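Local coordinates for MNMC2 (Aquifex aeolicus, PDB 3VYW), which methylates the modified wobble uridine of bacterial tRNA with S-adenosylmethionine as methyl donor, working without the oxidase domain to which such enzymes are usually fused, at residues A[12-15]-A[16-20]; A[23-26]-A[27-31]. One frame throughout, in Å; residues are numbered along the deposited sequence.

Interaction 1: residues A[12-15]-A[16-20]; sequences ESYL and RKKEV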
loop_
_atom_site.group_PDB
_atom_site.type_symbol
_atom_site.label_atom_id
_atom_site.label_comp_id
_atom_site.label_asym_id
_atom_site.label_seq_id
_atom_site.Cartn_x
_atom_site.Cartn_y
_atom_site.Cartn_z
ATOM N N GLU A 12 6.282 12.011 -24.035
ATOM C CA GLU A 12 7.044 12.169 -25.236
ATOM C C GLU A 12 8.471 12.290 -24.846
ATOM O O GLU A 12 9.339 11.753 -25.447
ATOM C CB GLU A 12 6.615 13.416 -25.960
ATOM C CG GLU A 12 5.473 13.207 -26.919
ATOM C CD GLU A 12 4.909 14.494 -27.426
ATOM O OE1 GLU A 12 4.278 14.488 -28.477
ATOM O OE2 GLU A 12 5.106 15.523 -26.775
ATOM N N SER A 13 8.712 13.024 -23.805
ATOM C CA SER A 13 10.044 13.218 -23.389
ATOM C C SER A 13 10.700 11.934 -22.957
ATOM O O SER A 13 11.830 11.693 -23.287
ATOM C CB SER A 13 10.058 14.255 -22.297
ATOM O OG SER A 13 11.140 14.081 -21.459
ATOM N N TYR A 14 10.002 11.118 -22.192
ATOM C CA TYR A 14 10.538 9.859 -21.711
ATOM C C TYR A 14 10.799 8.864 -22.793
ATOM O O TYR A 14 11.730 8.131 -22.736
ATOM C CB TYR A 14 9.636 9.259 -20.658
ATOM C CG TYR A 14 10.054 7.920 -20.126
ATOM C CD1 TYR A 14 11.137 7.789 -19.310
ATOM C CD2 TYR A 14 9.331 6.789 -20.409
ATOM C CE1 TYR A 14 11.504 6.577 -18.813
ATOM C CE2 TYR A 14 9.700 5.584 -19.909
ATOM C CZ TYR A 14 10.789 5.498 -19.112
ATOM O OH TYR A 14 11.153 4.310 -18.608
ATOM N N LEU A 15 9.941 8.812 -23.773
ATOM C CA LEU A 15 10.157 7.871 -24.838
ATOM C C LEU A 15 11.420 8.185 -25.607
ATOM O O LEU A 15 12.119 7.306 -26.033
ATOM C CB LEU A 15 8.956 7.782 -25.747
ATOM C CG LEU A 15 7.699 7.284 -25.088
ATOM C CD1 LEU A 15 6.524 7.427 -26.014
ATOM C CD2 LEU A 15 7.818 5.880 -24.552
ATOM N N ARG A 16 11.691 9.459 -25.810
ATOM C CA ARG A 16 12.904 9.858 -26.475
ATOM C C ARG A 16 14.115 9.480 -25.661
ATOM O O ARG A 16 15.060 8.949 -26.167
ATOM C CB ARG A 16 12.891 11.341 -26.762
ATOM C CG ARG A 16 14.243 11.931 -27.089
ATOM C CD ARG A 16 14.472 13.245 -26.384
ATOM N NE ARG A 16 13.877 14.351 -27.106
ATOM C CZ ARG A 16 14.423 14.939 -28.162
ATOM N NH1 ARG A 16 15.589 14.531 -28.626
ATOM N NH2 ARG A 16 13.810 15.950 -28.747
ATOM N N LYS A 17 14.076 9.706 -24.379
ATOM C CA LYS A 17 15.212 9.342 -23.606
ATOM C C LYS A 17 15.405 7.859 -23.746
ATOM O O LYS A 17 16.508 7.401 -23.881
ATOM C CB LYS A 17 14.996 9.723 -22.153
ATOM C CG LYS A 17 15.539 8.737 -21.138
ATOM C CD LYS A 17 15.707 9.366 -19.768
ATOM C CE LYS A 17 15.528 8.369 -18.648
ATOM N NZ LYS A 17 15.263 9.004 -17.343
ATOM N N LYS A 18 14.322 7.110 -23.697
ATOM C CA LYS A 18 14.367 5.670 -23.685
ATOM C C LYS A 18 14.691 5.055 -24.998
ATOM O O LYS A 18 15.093 3.927 -25.073
ATOM C CB LYS A 18 13.083 5.092 -23.108
ATOM C CG LYS A 18 13.173 4.776 -21.640
ATOM C CD LYS A 18 14.575 4.953 -21.129
ATOM C CE LYS A 18 14.819 4.127 -19.895
ATOM N NZ LYS A 18 15.907 3.145 -20.118
ATOM N N GLU A 19 14.515 5.824 -26.038
ATOM C CA GLU A 19 14.831 5.376 -27.360
ATOM C C GLU A 19 13.964 4.241 -27.855
ATOM O O GLU A 19 14.384 3.426 -28.641
ATOM C CB GLU A 19 16.297 5.009 -27.428
ATOM C CG GLU A 19 17.170 6.045 -28.082
ATOM C CD GLU A 19 18.614 5.911 -27.675
ATOM O OE1 GLU A 19 19.483 5.759 -28.557
ATOM O OE2 GLU A 19 18.891 5.970 -26.467
ATOM N N VAL A 20 12.737 4.209 -27.396
ATOM C CA VAL A 20 11.774 3.269 -27.879
ATOM C C VAL A 20 11.277 3.601 -29.259
ATOM O O VAL A 20 11.178 4.734 -29.624
ATOM C CB VAL A 20 10.559 3.268 -26.981
ATOM C CG1 VAL A 20 9.751 2.020 -27.196
ATOM C CG2 VAL A 20 10.977 3.407 -25.558
#

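Interaction 2: residues A[23-26]-A[27-31]; sequences TEEE and FNVIL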
loop_
_atom_site.group_PDB
_atom_site.type_symbol
_atom_site.label_atom_id
_atom_site.label_comp_id
_atom_site.label_asym_id
_atom_site.label_seq_id
_atom_site.Cartn_x
_atom_site.Cartn_y
_atom_site.Cartn_z
ATOM N N THR A 23 4.670 2.297 -33.256
ATOM C CA THR A 23 3.747 2.769 -34.246
ATOM C C THR A 23 2.959 3.928 -33.719
ATOM O O THR A 23 2.955 4.210 -32.561
ATOM C CB THR A 23 2.808 1.674 -34.778
ATOM O OG1 THR A 23 2.095 1.072 -33.718
ATOM C CG2 THR A 23 3.589 0.629 -35.424
ATOM N N GLU A 24 2.316 4.628 -34.610
ATOM C CA GLU A 24 1.485 5.698 -34.206
ATOM C C GLU A 24 0.339 5.177 -33.389
ATOM O O GLU A 24 -0.045 5.799 -32.448
ATOM C CB GLU A 24 1.010 6.478 -35.420
ATOM C CG GLU A 24 0.048 7.587 -35.119
ATOM C CD GLU A 24 0.718 8.748 -34.498
ATOM O OE1 GLU A 24 1.889 8.932 -34.739
ATOM O OE2 GLU A 24 0.086 9.481 -33.765
ATOM N N GLU A 25 -0.224 4.077 -33.790
ATOM C CA GLU A 25 -1.326 3.494 -33.054
ATOM C C GLU A 25 -0.862 3.146 -31.675
ATOM O O GLU A 25 -1.557 3.327 -30.735
ATOM C CB GLU A 25 -1.901 2.244 -33.639
ATOM C CG GLU A 25 -3.348 1.875 -33.343
ATOM C CD GLU A 25 -4.227 2.977 -32.729
ATOM O OE1 GLU A 25 -3.794 4.136 -32.531
ATOM O OE2 GLU A 25 -5.406 2.702 -32.473
ATOM N N GLU A 26 0.294 2.596 -31.564
ATOM C CA GLU A 26 0.866 2.289 -30.293
ATOM C C GLU A 26 1.077 3.510 -29.469
ATOM O O GLU A 26 0.847 3.485 -28.299
ATOM C CB GLU A 26 2.192 1.604 -30.477
ATOM C CG GLU A 26 2.095 0.109 -30.463
ATOM C CD GLU A 26 3.367 -0.562 -30.872
ATOM O OE1 GLU A 26 4.262 0.117 -31.346
ATOM O OE2 GLU A 26 3.479 -1.769 -30.711
ATOM N N PHE A 27 1.566 4.575 -30.075
ATOM C CA PHE A 27 1.759 5.797 -29.350
ATOM C C PHE A 27 0.460 6.361 -28.847
ATOM O O PHE A 27 0.384 6.842 -27.757
ATOM C CB PHE A 27 2.463 6.843 -30.181
ATOM C CG PHE A 27 2.602 8.138 -29.481
ATOM C CD1 PHE A 27 3.639 8.351 -28.641
ATOM C CD2 PHE A 27 1.658 9.106 -29.624
ATOM C CE1 PHE A 27 3.754 9.528 -27.960
ATOM C CE2 PHE A 27 1.761 10.282 -28.953
ATOM C CZ PHE A 27 2.814 10.496 -28.117
ATOM N N ASN A 28 -0.554 6.307 -29.660
ATOM C CA ASN A 28 -1.816 6.867 -29.303
ATOM C C ASN A 28 -2.392 6.170 -28.117
ATOM O O ASN A 28 -2.905 6.784 -27.232
ATOM C CB ASN A 28 -2.778 6.724 -30.452
ATOM C CG ASN A 28 -2.561 7.744 -31.536
ATOM O OD1 ASN A 28 -3.040 7.577 -32.635
ATOM N ND2 ASN A 28 -1.861 8.800 -31.227
ATOM N N VAL A 29 -2.329 4.866 -28.136
ATOM C CA VAL A 29 -2.836 4.068 -27.071
ATOM C C VAL A 29 -2.130 4.251 -25.756
ATOM O O VAL A 29 -2.767 4.367 -24.758
ATOM C CB VAL A 29 -2.817 2.609 -27.446
ATOM C CG1 VAL A 29 -3.046 1.765 -26.238
ATOM C CG2 VAL A 29 -3.882 2.334 -28.456
ATOM N N ILE A 30 -0.823 4.304 -25.750
ATOM C CA ILE A 30 -0.123 4.538 -24.526
ATOM C C ILE A 30 -0.490 5.862 -23.955
ATOM O O ILE A 30 -0.700 5.973 -22.802
ATOM C CB ILE A 30 1.384 4.593 -24.737
ATOM C CG1 ILE A 30 1.902 3.341 -25.402
ATOM C CG2 ILE A 30 2.091 4.798 -23.427
ATOM C CD1 ILE A 30 1.607 2.087 -24.646
ATOM N N LEU A 31 -0.550 6.882 -24.769
ATOM C CA LEU A 31 -0.899 8.184 -24.269
ATOM C C LEU A 31 -2.286 8.229 -23.705
ATOM O O LEU A 31 -2.513 8.803 -22.687
ATOM C CB LEU A 31 -0.749 9.243 -25.341
ATOM C CG LEU A 31 -1.160 10.657 -24.993
ATOM C CD1 LEU A 31 -0.319 11.247 -23.909
ATOM C CD2 LEU A 31 -1.045 11.507 -26.209
HETATM O O HOH W 1 -2.827 9.686 -34.866
#

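Interaction 1: residues A[12-15]-A[16-20]
The backbone carbonyl of L15 collects the chain as helix 3-18 ends: E19 N approaches L15 O at 2.8 Å through a weak, bent bond, and V20 N adds a longer weak one at 3.4 Å. Just before this the bonding is still that of an alpha-helix, K18 N donating to Y14 O at 2.9 Å and K17 N to S13 O. E19, the first residue past the helix, has a positive phi (66°) that turns the backbone and brings V20 back beside the last turn.

Two side-chain pairs follow from this course. The Y14 ring, its CG anti to the backbone N (chi1 177°), extends along the helix surface and receives K18 CG over one face, 3.9 Å from the ring centroid. This CH-pi contact is displaced toward the phenolic rim, and K18 CG comes within 3.5 Å of Y14 CZ. A bend at chi2 (-7°) then carries K18 CD out beyond the rim, and the end of the chain leads away. Beyond the segments, the phenol hydroxyl is hydrogen-bonded to D298, and the ring also packs on E294 and I297 of helix 292-303.

The second pair is apolar: L15 CD2 meets V20 CG2 at 4.1 Å, on the side of the turn where L15 also packs on L301 and F27. The positive phi of E19, the weak 6→1 bond from V20 N to L15 O, the weak 5→2 bond from E19 N to R16 O and this hydrophobic pair fit a Schellman motif, here terminating an alpha-helix.

Interaction 2: residues A[23-26]-A[27-31]
E24 and N28, one helical turn apart, show how side chains at the start of a helix can bind each other through a direct and a water-mediated route. The E24 chain sets out from CB opposite its own N (chi1 176°) and bends at chi2, which swings the carboxylate along the helix surface until OE2 lies 3.3 Å from N28 ND2, in a weak and distinctly bent hydrogen bond. The carboxylate and amide planes stand 75° apart, so the two groups do not pair flat. A water donates to both E24 OE2 and N28 OD1, using the other end of the amide and helping to fix its rotation. E25, its chain also bent at chi2, rests OE1 3.5 Å from N28 CB, the two side chains crossing at about a right angle; this is a contact only, since the equally near N28 OD1 is itself an acceptor.

The helix itself begins with a capping box. T23 OG1 accepts from E26 N at 3.2 Å, while E26 OE1 returns the bond by accepting from T23 N at 2.9 Å. The E26 chain is extended beyond CG, and its OE1 is met on the anti side, with the donor 26° out of the carboxylate plane. T23 OG1 adds a weak bond to the same oxygen.

Regular backbone bonding takes over from there, F27 N to T23 O being the first i-to-i+4 link. E26 O accepts from I30 N and has I30 CG1 pressed against it at 3.1 Å. Farther out, I30 packs on Y304 and I306, while the F27 ring leans on L11 and L15 of helix 3-18.

Overall arrangement
From the N terminus, the chain runs along helix 3-18, leaves it in interaction 1, and enters helix 24-37 in interaction 2. The two contacts are in series, neither nested nor crossed; each is confined to one helix, and neither closes a long loop. Together they illustrate the two ends of the short connection (residues 19-23) between consecutive helices, one stopping a helix and the other starting the next. Their centres lie about 13 Å apart, and F27 joins them: its CZ packs on E12 CG and its CE1 on L15 CD1. With helix 292-303 and the C-terminal tail alongside, they lie far from the S-adenosylmethionine pocket.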